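Local coordinates for FAD-dependent pyridine nucleotide-disulphide oxidoreductase (Desulfovibrio vulgaris, PDB 3IWA) that probably uses a flavin cofactor to pass electrons from a reduced pyridine nucleotide to an acceptor, as a member of the pyridine nucleotide-disulphide oxidoreductase family, at the interface of chains A and B. Coordinates in Å, arbitrary orientation; residue numbers count along the deposited sequence, not the author numbering. Chains: chain A/B, FAD-dependent pyridine nucleotide-disulphide oxidoreductase.

The interface of chains A and B. Residues chain A 417-418, 421-422, 435, 437; chain B 417-418, 421-422, 435, 437.
A:Thr421 and B:Thr421 meet about the two-fold axis of a helix-helix contact between the dimerisation domains of this pyridine nucleotide-disulphide oxidoreductase, a family whose members commonly work as dimers. Each hydroxyl reaches over to the opposite helix 409-423: A:Thr421 OG1 donates to the backbone carbonyl B:Ala418 O at 2.8 Å, and B:Thr421 OG1 does the same to A:Ala418 O. The donor lies in the carbonyl plane on a lone pair, with a C=O...donor angle of 135°. The hydroxyl oxygens A:Thr421 OG1 and B:Thr421 OG1 come within 3.3 Å of one another, but their hydrogen bonds go to the carbonyls. Threonine suits the place because OG1 makes the polar bond while the rest of the side chain packs. B:Thr421 CB faces A:Met422, whose side chain crosses it at about a right angle, CG 3.6 Å from that CB; with CG beside the backbone N (chi1 -50°) and chi2 extended (176°), A:Met422 SD comes 3.8 Å from B:Thr421 CB. The small methyl of A:Ala418 probably permits the helices' close approach, its CB 4.0 Å from B:Asn417 CB. Farther out, the amide of A:Asn417 lies against the CA-CB stem of B:Val437, the side chains crossing obliquely, with OD1 3.6 Å from B:Val437 CA. Within the chain, A:Thr421 OG1 also makes a weak 3.4 Å contact with A:Asn417 O, likewise in chain B, at best a minor share of the donation.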
# COMPACT_ATOMS: atom_id res chain seq x y z
N ASN A 417 0.45 -3.98 -1.26
CA ASN A 417 -0.66 -3.03 -1.36
C ASN A 417 -0.27 -1.78 -2.10
O ASN A 417 -1.03 -1.29 -2.92
CB ASN A 417 -1.13 -2.57 0.02
CG ASN A 417 -2.19 -3.47 0.62
OD1 ASN A 417 -2.66 -4.42 -0.01
ND2 ASN A 417 -2.58 -3.15 1.86
N ALA A 418 0.92 -1.27 -1.79
CA ALA A 418 1.41 -0.03 -2.41
C ALA A 418 1.35 -0.15 -3.90
O ALA A 418 0.96 0.80 -4.58
CB ALA A 418 2.84 0.30 -1.96
N THR A 421 -2.66 -1.26 -5.71
CA THR A 421 -3.57 -0.16 -6.01
C THR A 421 -3.08 0.73 -7.15
O THR A 421 -3.85 1.52 -7.70
CB THR A 421 -3.85 0.70 -4.78
OG1 THR A 421 -2.62 1.31 -4.31
CG2 THR A 421 -4.48 -0.17 -3.69
N MET A 422 -1.81 0.58 -7.52
CA MET A 422 -1.26 1.30 -8.66
C MET A 422 -1.51 0.54 -9.97
O MET A 422 -1.53 1.18 -11.02
CB MET A 422 0.28 1.53 -8.51
CG MET A 422 0.83 2.13 -7.17
SD MET A 422 2.67 2.28 -7.01
CE MET A 422 2.83 3.16 -8.52
N ALA A 435 7.72 5.41 -6.28
CA ALA A 435 6.49 5.17 -5.50
C ALA A 435 6.66 5.80 -4.15
O ALA A 435 7.64 5.56 -3.48
CB ALA A 435 6.21 3.68 -5.33
N VAL A 437 6.09 5.58 -1.02
CA VAL A 437 5.78 4.71 0.08
C VAL A 437 6.34 5.33 1.33
O VAL A 437 7.35 6.01 1.33
CB VAL A 437 6.31 3.27 -0.09
CG1 VAL A 437 5.71 2.64 -1.37
CG2 VAL A 437 7.83 3.22 -0.11
N ASN B 417 0.05 3.11 2.83
CA ASN B 417 0.71 2.93 1.52
C ASN B 417 -0.27 2.73 0.41
O ASN B 417 -0.11 3.29 -0.66
CB ASN B 417 1.62 1.71 1.52
CG ASN B 417 3.02 2.00 2.02
OD1 ASN B 417 3.38 3.15 2.29
ND2 ASN B 417 3.84 0.95 2.10
N ALA B 418 -1.28 1.89 0.67
CA ALA B 418 -2.28 1.57 -0.34
C ALA B 418 -2.88 2.83 -0.90
O ALA B 418 -3.08 2.93 -2.11
CB ALA B 418 -3.40 0.67 0.22
N THR B 421 0.02 5.88 -2.59
CA THR B 421 0.39 5.74 -3.98
C THR B 421 -0.77 6.01 -4.94
O THR B 421 -0.55 6.20 -6.15
CB THR B 421 0.96 4.35 -4.28
OG1 THR B 421 -0.03 3.33 -4.01
CG2 THR B 421 2.22 4.13 -3.42
N MET B 422 -1.99 6.07 -4.41
CA MET B 422 -3.15 6.42 -5.20
C MET B 422 -3.33 7.95 -5.26
O MET B 422 -3.95 8.43 -6.21
CB MET B 422 -4.45 5.79 -4.62
CG MET B 422 -4.48 4.26 -4.29
SD MET B 422 -6.02 3.59 -3.51
CE MET B 422 -7.06 4.25 -4.77
N ALA B 435 -10.80 -0.01 -3.41
CA ALA B 435 -9.34 -0.19 -3.45
C ALA B 435 -9.03 -1.65 -3.31
O ALA B 435 -9.51 -2.29 -2.39
CB ALA B 435 -8.64 0.59 -2.32
N VAL B 437 -7.08 -3.85 -2.08
CA VAL B 437 -6.10 -4.16 -1.08
C VAL B 437 -6.16 -5.63 -0.80
O VAL B 437 -7.21 -6.26 -0.88
CB VAL B 437 -6.26 -3.35 0.22
CG1 VAL B 437 -6.17 -1.83 -0.08
CG2 VAL B 437 -7.56 -3.69 0.94